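PDB 1Y9I: Low temperature requirement C protein from Listeria monocytogenes, which probably acts as a phosphatidylglycerophosphatase, removing phosphate from a phospholipid precursor, and carries a binuclear magnesium and calcium site. Local coordinates for residues W17-R21 / I69-V73; L31-L35 / Y119-P125; K58-A64 / S104-Y109; V97-A102 / T141-I146. All coordinates share one frame. Numbering follows the deposited sequence.

Interaction 1 (W17-R21 / I69-V73); sequences WLIER and IQLDV
The last turn of helix 9-20 lies beside a turn inside helix 59-76, far enough away that large side chains must fill the gap: the closest CA pair, Trp17 and Ile69, is 7.8 Å apart. Trp17 and Ile69 fill most of it between them. With chi1 at -143° the Trp17 indole lies flat toward the other helix, and its tip, CH2, rests 3.4 Å from Gln70 CA, while CZ2 lies 4.0 Å from Val73 CG2. Ile69 (m, t) is the answering bump. Its CG2 sits over one indole face, 3.6 Å from the centroid of the five-membered ring in a CH-pi contact, and its CD1 reaches Leu18 CD2 at 4.2 Å. Arg21, the first residue past the helix, reaches across (m, m, m), with its CG 3.8 Å from Ile69 CG2; that methyl fills the corner where the indole face and the arginine chain meet. Val73 CG2 lies over the guanidinium, 3.8 Å from Arg21 NH1. Arg21 NE donates to water 1 at 2.9 Å, which donates to Asp72 OD2 at 2.8 Å; Arg21 also pairs with Glu76, and Asp72 accepts from the backbone of Phe142 and Leu143. This is side-chain interdigitation between helices of an all-alpha bundle.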
# COMPACT_ATOMS: atom_id res chain seq x y z
N TRP A 17 14.57 -20.98 -7.91
CA TRP A 17 15.45 -20.12 -7.14
C TRP A 17 15.11 -20.20 -5.66
O TRP A 17 16.01 -20.20 -4.82
CB TRP A 17 15.36 -18.67 -7.62
CG TRP A 17 16.69 -17.96 -7.58
CD1 TRP A 17 17.87 -18.47 -7.10
CD2 TRP A 17 16.98 -16.63 -8.03
NE1 TRP A 17 18.88 -17.54 -7.24
CE2 TRP A 17 18.36 -16.41 -7.81
CE3 TRP A 17 16.22 -15.61 -8.61
CZ2 TRP A 17 18.99 -15.20 -8.14
CZ3 TRP A 17 16.84 -14.41 -8.94
CH2 TRP A 17 18.22 -14.22 -8.70
N LEU A 18 13.83 -20.27 -5.34
CA LEU A 18 13.41 -20.40 -3.94
C LEU A 18 14.05 -21.66 -3.37
O LEU A 18 14.68 -21.64 -2.31
CB LEU A 18 11.88 -20.51 -3.84
CG LEU A 18 11.06 -19.22 -3.80
CD1 LEU A 18 9.58 -19.55 -3.94
CD2 LEU A 18 11.32 -18.48 -2.50
N ILE A 19 13.89 -22.77 -4.09
CA ILE A 19 14.43 -24.06 -3.69
C ILE A 19 15.95 -23.98 -3.56
O ILE A 19 16.53 -24.50 -2.61
CB ILE A 19 14.04 -25.17 -4.69
CG1 ILE A 19 12.52 -25.38 -4.64
CG2 ILE A 19 14.80 -26.46 -4.38
CD1 ILE A 19 11.98 -26.33 -5.68
N GLU A 20 16.59 -23.33 -4.53
CA GLU A 20 18.03 -23.17 -4.52
C GLU A 20 18.48 -22.39 -3.28
O GLU A 20 19.59 -22.61 -2.76
CB GLU A 20 18.48 -22.45 -5.79
CG GLU A 20 19.93 -21.99 -5.79
CD GLU A 20 20.37 -21.45 -7.14
OE1 GLU A 20 21.44 -20.80 -7.20
OE2 GLU A 20 19.66 -21.68 -8.14
N ARG A 21 17.63 -21.49 -2.80
CA ARG A 21 17.96 -20.70 -1.62
C ARG A 21 17.66 -21.47 -0.33
O ARG A 21 17.89 -20.97 0.77
CB ARG A 21 17.20 -19.36 -1.64
CG ARG A 21 17.59 -18.47 -2.81
CD ARG A 21 19.09 -18.14 -2.81
NE ARG A 21 19.43 -17.16 -1.79
CZ ARG A 21 20.68 -16.81 -1.47
NH1 ARG A 21 21.71 -17.36 -2.09
NH2 ARG A 21 20.88 -15.88 -0.54
N ILE A 69 15.24 -12.02 -4.32
CA ILE A 69 16.34 -12.97 -4.21
C ILE A 69 17.56 -12.46 -4.96
O ILE A 69 18.70 -12.62 -4.51
CB ILE A 69 15.95 -14.36 -4.77
CG1 ILE A 69 14.82 -14.97 -3.93
CG2 ILE A 69 17.17 -15.28 -4.75
CD1 ILE A 69 14.38 -16.35 -4.39
N GLN A 70 17.33 -11.83 -6.11
CA GLN A 70 18.42 -11.28 -6.91
C GLN A 70 19.26 -10.31 -6.09
O GLN A 70 20.49 -10.33 -6.15
CB GLN A 70 17.87 -10.55 -8.13
CG GLN A 70 18.93 -9.87 -9.00
CD GLN A 70 19.92 -10.86 -9.60
OE1 GLN A 70 20.85 -11.33 -8.93
NE2 GLN A 70 19.72 -11.20 -10.86
N LEU A 71 18.59 -9.46 -5.31
CA LEU A 71 19.28 -8.49 -4.47
C LEU A 71 20.05 -9.17 -3.34
O LEU A 71 21.18 -8.78 -3.04
CB LEU A 71 18.28 -7.46 -3.92
CG LEU A 71 17.75 -6.45 -4.95
CD1 LEU A 71 16.59 -5.63 -4.36
CD2 LEU A 71 18.89 -5.53 -5.39
N ASP A 72 19.46 -10.19 -2.72
CA ASP A 72 20.14 -10.91 -1.64
C ASP A 72 21.45 -11.52 -2.15
O ASP A 72 22.50 -11.42 -1.50
CB ASP A 72 19.29 -12.07 -1.12
CG ASP A 72 18.12 -11.61 -0.29
OD1 ASP A 72 18.12 -10.44 0.14
OD2 ASP A 72 17.20 -12.44 -0.06
N VAL A 73 21.35 -12.19 -3.29
CA VAL A 73 22.47 -12.87 -3.93
C VAL A 73 23.58 -11.89 -4.29
O VAL A 73 24.76 -12.17 -4.09
CB VAL A 73 22.00 -13.63 -5.19
CG1 VAL A 73 23.19 -14.22 -5.94
CG2 VAL A 73 21.04 -14.74 -4.78
O HOH W 1 17.97 -15.16 -0.25

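Interaction 2 (L31-L35 / Y119-P125); sequences LVLFL and YIDKVKP
Two helical segments cross steeply here, 31-35 within helix 25-36 and 119-123 at the end of helix 114-123, their short axes 11.7 Å apart at closest approach with a signed crossing angle of 108°. Tyr119 (chi1 t) comes first: its CE2 lies 3.8 Å from Phe34 CE2, and Leu35 CD2 meets the edge of its ring, 4.1 Å from CD2. Next, Ile120 (t, t) pushes CD1 between two leucines, 3.7 Å from Leu31 CB and 4.0 Å from Leu35 CG; its CA is 7.8 Å from that of Leu35. Leu31 and Leu35, both m, t, also lean on helix 143-160, so the contact joins two helices that flank this long helix of the all-alpha bundle. Asp121 faces elsewhere, toward Thr115 of the third subunit. Val123 CG1 touches Phe34 CZ at 4.0 Å. The helix then ends: Lys124 takes positive phi (46/59), its N still bonded to Ile120 O at 2.8 Å, while its NZ folds back to donate to Asp121 O at 2.9 Å. That turn brings Pro125 round to Phe34 (chi1 t), where CG stands 4.0 Å from the ring centroid over one face, a CH-pi contact, and lies 3.8 Å from Leu31 CD2.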
# COMPACT_ATOMS: atom_id res chain seq x y z
N LEU A 31 4.11 -22.90 7.53
CA LEU A 31 3.87 -21.56 8.03
C LEU A 31 2.38 -21.24 7.92
O LEU A 31 1.80 -20.62 8.80
CB LEU A 31 4.67 -20.52 7.23
CG LEU A 31 6.21 -20.56 7.30
CD1 LEU A 31 6.81 -19.42 6.45
CD2 LEU A 31 6.65 -20.42 8.75
N VAL A 32 1.78 -21.65 6.80
CA VAL A 32 0.36 -21.41 6.60
C VAL A 32 -0.40 -22.18 7.68
O VAL A 32 -1.38 -21.69 8.24
CB VAL A 32 -0.09 -21.90 5.21
CG1 VAL A 32 -1.60 -21.74 5.07
CG2 VAL A 32 0.64 -21.10 4.12
N LEU A 33 0.06 -23.39 7.97
CA LEU A 33 -0.58 -24.22 8.99
C LEU A 33 -0.48 -23.49 10.33
O LEU A 33 -1.45 -23.41 11.09
CB LEU A 33 0.12 -25.58 9.07
CG LEU A 33 -0.48 -26.62 10.03
CD1 LEU A 33 -1.89 -26.98 9.59
CD2 LEU A 33 0.40 -27.86 10.05
N PHE A 34 0.70 -22.95 10.61
CA PHE A 34 0.96 -22.22 11.85
C PHE A 34 0.02 -21.02 12.00
O PHE A 34 -0.45 -20.70 13.09
CB PHE A 34 2.41 -21.72 11.85
CG PHE A 34 2.78 -20.90 13.05
CD1 PHE A 34 3.09 -21.51 14.26
CD2 PHE A 34 2.81 -19.52 12.97
CE1 PHE A 34 3.43 -20.75 15.38
CE2 PHE A 34 3.14 -18.75 14.08
CZ PHE A 34 3.45 -19.37 15.29
N LEU A 35 -0.26 -20.36 10.88
CA LEU A 35 -1.13 -19.19 10.87
C LEU A 35 -2.63 -19.46 10.96
O LEU A 35 -3.37 -18.67 11.55
CB LEU A 35 -0.90 -18.38 9.60
CG LEU A 35 0.45 -17.69 9.42
CD1 LEU A 35 0.50 -17.04 8.04
CD2 LEU A 35 0.64 -16.65 10.50
N TYR A 119 2.90 -10.47 11.89
CA TYR A 119 3.00 -11.41 13.00
C TYR A 119 4.03 -12.51 12.77
O TYR A 119 4.86 -12.79 13.63
CB TYR A 119 1.62 -12.04 13.25
CG TYR A 119 1.63 -13.15 14.29
CD1 TYR A 119 1.93 -12.88 15.62
CD2 TYR A 119 1.31 -14.46 13.94
CE1 TYR A 119 1.92 -13.89 16.58
CE2 TYR A 119 1.30 -15.48 14.89
CZ TYR A 119 1.61 -15.19 16.20
OH TYR A 119 1.59 -16.19 17.15
N ILE A 120 3.99 -13.13 11.59
CA ILE A 120 4.91 -14.21 11.31
C ILE A 120 6.35 -13.71 11.20
O ILE A 120 7.29 -14.43 11.52
CB ILE A 120 4.49 -15.00 10.04
CG1 ILE A 120 5.09 -16.41 10.10
CG2 ILE A 120 4.95 -14.26 8.78
CD1 ILE A 120 4.46 -17.40 9.15
N ASP A 121 6.51 -12.47 10.75
CA ASP A 121 7.85 -11.89 10.62
C ASP A 121 8.49 -11.72 12.01
O ASP A 121 9.71 -11.79 12.15
CB ASP A 121 7.78 -10.54 9.93
CG ASP A 121 9.15 -9.92 9.74
OD1 ASP A 121 9.96 -10.51 8.99
OD2 ASP A 121 9.42 -8.86 10.34
N LYS A 122 7.66 -11.48 13.02
CA LYS A 122 8.18 -11.30 14.38
C LYS A 122 8.49 -12.62 15.06
O LYS A 122 9.53 -12.77 15.69
CB LYS A 122 7.19 -10.52 15.24
CG LYS A 122 7.34 -9.01 15.16
CD LYS A 122 8.73 -8.57 15.60
CE LYS A 122 8.87 -7.06 15.57
NZ LYS A 122 10.26 -6.62 15.88
N VAL A 123 7.58 -13.58 14.93
CA VAL A 123 7.72 -14.89 15.55
C VAL A 123 8.74 -15.78 14.85
O VAL A 123 9.41 -16.60 15.49
CB VAL A 123 6.36 -15.61 15.58
CG1 VAL A 123 6.52 -17.03 16.13
CG2 VAL A 123 5.38 -14.81 16.42
N LYS A 124 8.86 -15.62 13.54
CA LYS A 124 9.81 -16.39 12.75
C LYS A 124 9.84 -17.89 13.04
O LYS A 124 10.88 -18.44 13.40
CB LYS A 124 11.21 -15.81 12.91
CG LYS A 124 11.30 -14.33 12.58
CD LYS A 124 12.70 -13.79 12.76
CE LYS A 124 12.75 -12.31 12.42
NZ LYS A 124 12.32 -12.05 11.01
N PRO A 125 8.69 -18.57 12.89
CA PRO A 125 8.68 -20.01 13.17
C PRO A 125 9.26 -20.81 12.00
O PRO A 125 9.46 -20.28 10.90
CB PRO A 125 7.20 -20.29 13.38
CG PRO A 125 6.57 -19.39 12.36
CD PRO A 125 7.34 -18.09 12.56

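Interaction 3 (K58-A64 / S104-Y109); sequences KREVQNA and SIVNVY
This is a close, partly buried helix-helix contact, apolar along its length and bridged by water on one flank, between the start of helix 59-76 and the end of helix 97-106. The backbones approach to 5.1 Å between Val61 CA and Ile105 CA, both of which send their side chains sideways; a turn further on, small Ala64 meets Ile105 CG1 with its CB at 3.7 Å and Ser104 OG at 3.8 Å. Val61 (t) places CG2 3.9 Å from Ile105 CG2 and 3.8 Å from Val108 CG2, and Ile105 is m, t. Val108 (t) continues the row: its CG2 is 3.9 Å from Glu60 CB and its CG1 is 3.6 Å from Lys58 CG. Lys58, in the N-cap position with an extended backbone (-79/126), runs its aliphatic chain along this side until CE comes 3.5 Å from Tyr109 OH. Two waters span the polar flank. Water 2 donates to Glu60 O (2.8 Å) and Ser104 OG (3.0 Å); water 3 donates to Glu60 OE1 (2.7 Å) and Ser104 O (2.8 Å). Ser104 OG is also bonded to Leu101 O, and Glu60 OE1 accepts from Ser111 N of the fourth subunit, so this flank reaches into the tetramer interface. Among the neighbouring helices, Val61 and Tyr109 pack on Val55 of helix 45-56, while Ile105 lies against Ala149 and Ile150 of helix 143-160.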
# COMPACT_ATOMS: atom_id res chain seq x y z
N LYS A 58 1.01 -16.83 -9.31
CA LYS A 58 0.71 -15.43 -9.59
C LYS A 58 1.93 -14.70 -10.13
O LYS A 58 2.99 -14.71 -9.52
CB LYS A 58 0.23 -14.73 -8.31
CG LYS A 58 -1.11 -15.21 -7.79
CD LYS A 58 -2.25 -14.79 -8.70
CE LYS A 58 -3.59 -15.15 -8.10
NZ LYS A 58 -4.73 -14.61 -8.90
N ARG A 59 1.76 -14.06 -11.28
CA ARG A 59 2.84 -13.32 -11.91
C ARG A 59 3.39 -12.25 -10.96
O ARG A 59 4.60 -12.05 -10.87
CB ARG A 59 2.35 -12.66 -13.20
CG ARG A 59 3.45 -12.14 -14.11
CD ARG A 59 2.88 -11.41 -15.31
NE ARG A 59 3.91 -11.11 -16.31
CZ ARG A 59 4.44 -12.01 -17.13
NH1 ARG A 59 4.03 -13.28 -17.08
NH2 ARG A 59 5.37 -11.65 -18.00
N GLU A 60 2.49 -11.57 -10.25
CA GLU A 60 2.88 -10.51 -9.31
C GLU A 60 3.85 -11.07 -8.26
O GLU A 60 4.83 -10.41 -7.87
CB GLU A 60 1.63 -9.96 -8.62
CG GLU A 60 1.81 -8.70 -7.81
CD GLU A 60 1.75 -7.43 -8.65
OE1 GLU A 60 1.51 -6.35 -8.07
OE2 GLU A 60 1.96 -7.51 -9.88
N VAL A 61 3.57 -12.28 -7.79
CA VAL A 61 4.41 -12.93 -6.79
C VAL A 61 5.75 -13.33 -7.40
O VAL A 61 6.80 -13.14 -6.81
CB VAL A 61 3.70 -14.18 -6.23
CG1 VAL A 61 4.65 -14.97 -5.33
CG2 VAL A 61 2.47 -13.74 -5.45
N GLN A 62 5.72 -13.88 -8.61
CA GLN A 62 6.94 -14.31 -9.26
C GLN A 62 7.91 -13.15 -9.47
O GLN A 62 9.12 -13.29 -9.25
CB GLN A 62 6.59 -14.98 -10.58
CG GLN A 62 5.79 -16.25 -10.39
CD GLN A 62 5.02 -16.64 -11.63
OE1 GLN A 62 5.25 -16.09 -12.70
NE2 GLN A 62 4.10 -17.59 -11.49
N ASN A 63 7.39 -12.00 -9.87
CA ASN A 63 8.22 -10.82 -10.09
C ASN A 63 8.93 -10.40 -8.82
O ASN A 63 10.11 -10.05 -8.84
CB ASN A 63 7.38 -9.65 -10.63
CG ASN A 63 6.95 -9.86 -12.08
OD1 ASN A 63 7.68 -10.47 -12.86
ND2 ASN A 63 5.79 -9.33 -12.44
N ALA A 64 8.20 -10.44 -7.70
CA ALA A 64 8.77 -10.06 -6.41
C ALA A 64 9.80 -11.07 -5.94
O ALA A 64 10.84 -10.69 -5.40
CB ALA A 64 7.66 -9.91 -5.37
N SER A 104 3.71 -6.61 -1.63
CA SER A 104 3.08 -6.77 -2.94
C SER A 104 2.64 -8.22 -3.13
O SER A 104 1.71 -8.51 -3.89
CB SER A 104 4.04 -6.35 -4.06
OG SER A 104 5.07 -7.31 -4.24
N ILE A 105 3.31 -9.14 -2.44
CA ILE A 105 2.96 -10.55 -2.51
C ILE A 105 1.70 -10.74 -1.68
O ILE A 105 0.75 -11.38 -2.11
CB ILE A 105 4.09 -11.44 -1.94
CG1 ILE A 105 5.31 -11.38 -2.86
CG2 ILE A 105 3.60 -12.87 -1.77
CD1 ILE A 105 6.53 -12.13 -2.32
N VAL A 106 1.70 -10.16 -0.49
CA VAL A 106 0.53 -10.26 0.38
C VAL A 106 -0.72 -9.71 -0.31
O VAL A 106 -1.80 -10.31 -0.26
CB VAL A 106 0.73 -9.47 1.69
CG1 VAL A 106 -0.53 -9.54 2.55
CG2 VAL A 106 1.92 -10.01 2.45
N ASN A 107 -0.56 -8.55 -0.94
CA ASN A 107 -1.68 -7.89 -1.60
C ASN A 107 -2.41 -8.68 -2.66
O ASN A 107 -3.57 -8.37 -2.97
CB ASN A 107 -1.21 -6.56 -2.19
CG ASN A 107 -1.46 -5.41 -1.25
OD1 ASN A 107 -0.66 -4.47 -1.16
ND2 ASN A 107 -2.58 -5.47 -0.53
N VAL A 108 -1.77 -9.70 -3.23
CA VAL A 108 -2.43 -10.50 -4.25
C VAL A 108 -3.72 -11.10 -3.72
O VAL A 108 -4.64 -11.42 -4.49
CB VAL A 108 -1.50 -11.62 -4.77
CG1 VAL A 108 -2.21 -12.42 -5.84
CG2 VAL A 108 -0.24 -11.01 -5.35
N TYR A 109 -3.81 -11.28 -2.40
CA TYR A 109 -5.03 -11.80 -1.81
C TYR A 109 -5.68 -10.84 -0.82
O TYR A 109 -6.46 -11.25 0.04
CB TYR A 109 -4.77 -13.18 -1.18
CG TYR A 109 -4.72 -14.27 -2.24
CD1 TYR A 109 -5.88 -14.66 -2.92
CD2 TYR A 109 -3.51 -14.86 -2.60
CE1 TYR A 109 -5.83 -15.60 -3.94
CE2 TYR A 109 -3.46 -15.81 -3.63
CZ TYR A 109 -4.63 -16.17 -4.29
OH TYR A 109 -4.59 -17.09 -5.32
O HOH W 2 5.32 -7.71 -7.21
O HOH W 3 0.34 -6.87 -5.70

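Interaction 4 (V97-A102 / T141-I146); sequences VDEILA and TFLDDI. With MG (magnesium ion), chain F; CA (calcium ion), chain E.
Metal coordination dominates this buried contact between the first turns of helix 97-106 and the 141-146 segment leading into helix 143-160. Mg is bound by Asp98 OD2 (2.0 Å), Thr141 O (2.0 Å), Asp144 OD1 (2.5 Å), Asp145 OD2 (2.1 Å) and waters 5 and 9. Asp98 (chi1 p) also chelates Ca through OD1 (2.4 Å) and OD2 (2.6 Å), so OD2 bridges the ions; Glu99 OE1 and OE2 (2.5 Å each), three waters and Tyr95 complete the Ca site. The metals explain the carboxylates' crowding, with Asp98 OD2 only 2.6 Å from Asp145 OD2. Water 4 donates to Asp98 O (2.9 Å) and Phe142 O (2.8 Å). In the packing, CA atoms pair at Asp98-Phe142 (4.9 Å) and Ala102-Ile146 (5.1 Å). Ala102 CB meets Asp145 CB at 3.4 Å, Asp98 CB sits over the Phe142 ring 3.9 Å from its centroid (CH-pi), and Leu101 CD2 touches Phe142 CD1 at 3.8 Å. The four carboxylates and Thr141 O make an aspartate-bridged binuclear metal centre, consistent with the active site of a PgpA-family lipid phosphatase.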
# COMPACT_ATOMS: atom_id res chain seq x y z
N VAL A 97 12.83 -1.57 2.26
CA VAL A 97 12.48 -1.91 0.90
C VAL A 97 12.10 -3.38 0.79
O VAL A 97 11.24 -3.75 -0.02
CB VAL A 97 13.62 -1.56 -0.10
CG1 VAL A 97 13.21 -1.91 -1.52
CG2 VAL A 97 13.93 -0.06 -0.02
N ASP A 98 12.70 -4.23 1.62
CA ASP A 98 12.38 -5.66 1.60
C ASP A 98 10.94 -5.89 2.07
O ASP A 98 10.24 -6.76 1.53
CB ASP A 98 13.38 -6.50 2.43
CG ASP A 98 13.68 -5.90 3.80
OD1 ASP A 98 13.99 -4.70 3.90
OD2 ASP A 98 13.64 -6.67 4.80
N GLU A 99 10.48 -5.11 3.04
CA GLU A 99 9.11 -5.24 3.53
C GLU A 99 8.11 -4.71 2.50
O GLU A 99 6.99 -5.19 2.39
CB GLU A 99 8.93 -4.47 4.85
CG GLU A 99 9.59 -5.12 6.08
CD GLU A 99 11.08 -4.81 6.22
OE1 GLU A 99 11.66 -4.12 5.36
OE2 GLU A 99 11.69 -5.27 7.21
N ILE A 100 8.53 -3.70 1.74
CA ILE A 100 7.68 -3.10 0.71
C ILE A 100 7.44 -4.10 -0.42
O ILE A 100 6.31 -4.32 -0.86
CB ILE A 100 8.34 -1.82 0.12
CG1 ILE A 100 8.22 -0.67 1.12
CG2 ILE A 100 7.73 -1.47 -1.22
CD1 ILE A 100 6.80 -0.20 1.35
N LEU A 101 8.52 -4.71 -0.90
CA LEU A 101 8.42 -5.68 -1.98
C LEU A 101 7.52 -6.86 -1.57
O LEU A 101 6.67 -7.29 -2.35
CB LEU A 101 9.81 -6.19 -2.35
CG LEU A 101 9.89 -7.28 -3.42
CD1 LEU A 101 9.36 -6.74 -4.75
CD2 LEU A 101 11.33 -7.74 -3.54
N ALA A 102 7.72 -7.35 -0.36
CA ALA A 102 6.94 -8.48 0.15
C ALA A 102 5.46 -8.16 0.33
O ALA A 102 4.60 -9.03 0.18
CB ALA A 102 7.53 -8.97 1.46
N THR A 141 17.93 -10.95 3.48
CA THR A 141 17.23 -9.71 3.77
C THR A 141 15.88 -9.63 3.05
O THR A 141 14.88 -9.22 3.63
CB THR A 141 18.11 -8.52 3.38
OG1 THR A 141 19.30 -8.55 4.17
CG2 THR A 141 17.38 -7.20 3.60
N PHE A 142 15.85 -10.02 1.78
CA PHE A 142 14.61 -9.99 1.01
C PHE A 142 13.83 -11.30 1.09
O PHE A 142 12.60 -11.30 1.13
CB PHE A 142 14.90 -9.67 -0.45
CG PHE A 142 15.20 -8.24 -0.69
CD1 PHE A 142 14.17 -7.35 -1.02
CD2 PHE A 142 16.49 -7.74 -0.54
CE1 PHE A 142 14.43 -6.00 -1.20
CE2 PHE A 142 16.76 -6.39 -0.71
CZ PHE A 142 15.73 -5.51 -1.04
N LEU A 143 14.55 -12.41 1.12
CA LEU A 143 13.90 -13.71 1.17
C LEU A 143 13.06 -13.97 2.41
O LEU A 143 12.01 -14.63 2.32
CB LEU A 143 14.92 -14.83 0.99
CG LEU A 143 14.32 -16.24 0.92
CD1 LEU A 143 13.26 -16.30 -0.17
CD2 LEU A 143 15.42 -17.26 0.66
N ASP A 144 13.49 -13.49 3.58
CA ASP A 144 12.68 -13.73 4.77
C ASP A 144 11.29 -13.11 4.63
O ASP A 144 10.29 -13.74 4.98
CB ASP A 144 13.37 -13.25 6.07
CG ASP A 144 13.92 -11.84 5.98
OD1 ASP A 144 13.44 -11.05 5.14
OD2 ASP A 144 14.82 -11.53 6.78
N ASP A 145 11.22 -11.88 4.11
CA ASP A 145 9.94 -11.20 3.91
C ASP A 145 9.13 -11.92 2.84
O ASP A 145 7.91 -12.07 2.97
CB ASP A 145 10.16 -9.76 3.43
CG ASP A 145 10.96 -8.94 4.39
OD1 ASP A 145 10.42 -8.54 5.44
OD2 ASP A 145 12.15 -8.68 4.10
N ILE A 146 9.81 -12.36 1.78
CA ILE A 146 9.14 -13.06 0.69
C ILE A 146 8.44 -14.33 1.18
O ILE A 146 7.28 -14.57 0.85
CB ILE A 146 10.16 -13.42 -0.42
CG1 ILE A 146 10.55 -12.15 -1.20
CG2 ILE A 146 9.57 -14.47 -1.35
CD1 ILE A 146 11.70 -12.35 -2.19
MG MG F . 13.92 -8.61 5.32
CA CA E . 13.93 -4.53 6.33
O HOH W 4 11.24 -9.10 0.06
O HOH W 5 15.29 -9.04 6.66
O HOH W 6 14.35 -6.47 7.87
O HOH W 7 13.71 -3.44 8.54
O HOH W 8 16.32 -4.69 6.34
O HOH W 9 12.47 -8.40 6.79

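From the N terminus, helix 9-20 is the first to find a distant partner: interaction 1 closes its loop at helix 59-76. Interaction 2 opens at helix 25-36, inside that loop, and closes beyond it at 119-125, so the two cross, on opposite sides of the chain's centre. Interaction 3 starts earlier on helix 59-76 than interaction 1 ends; it crosses interaction 1 and nests within interaction 2. Interaction 4 opens after interaction 1 has closed, crosses interactions 2 and 3, and shares helix 97-106 with interaction 3. Asp72 ties interaction 1 to the metal-binding segment through Phe142 N (2.8 Å from OD1), while Ala64 O packs 3.5 Å from Leu101 CD2, joining interactions 3 and 4.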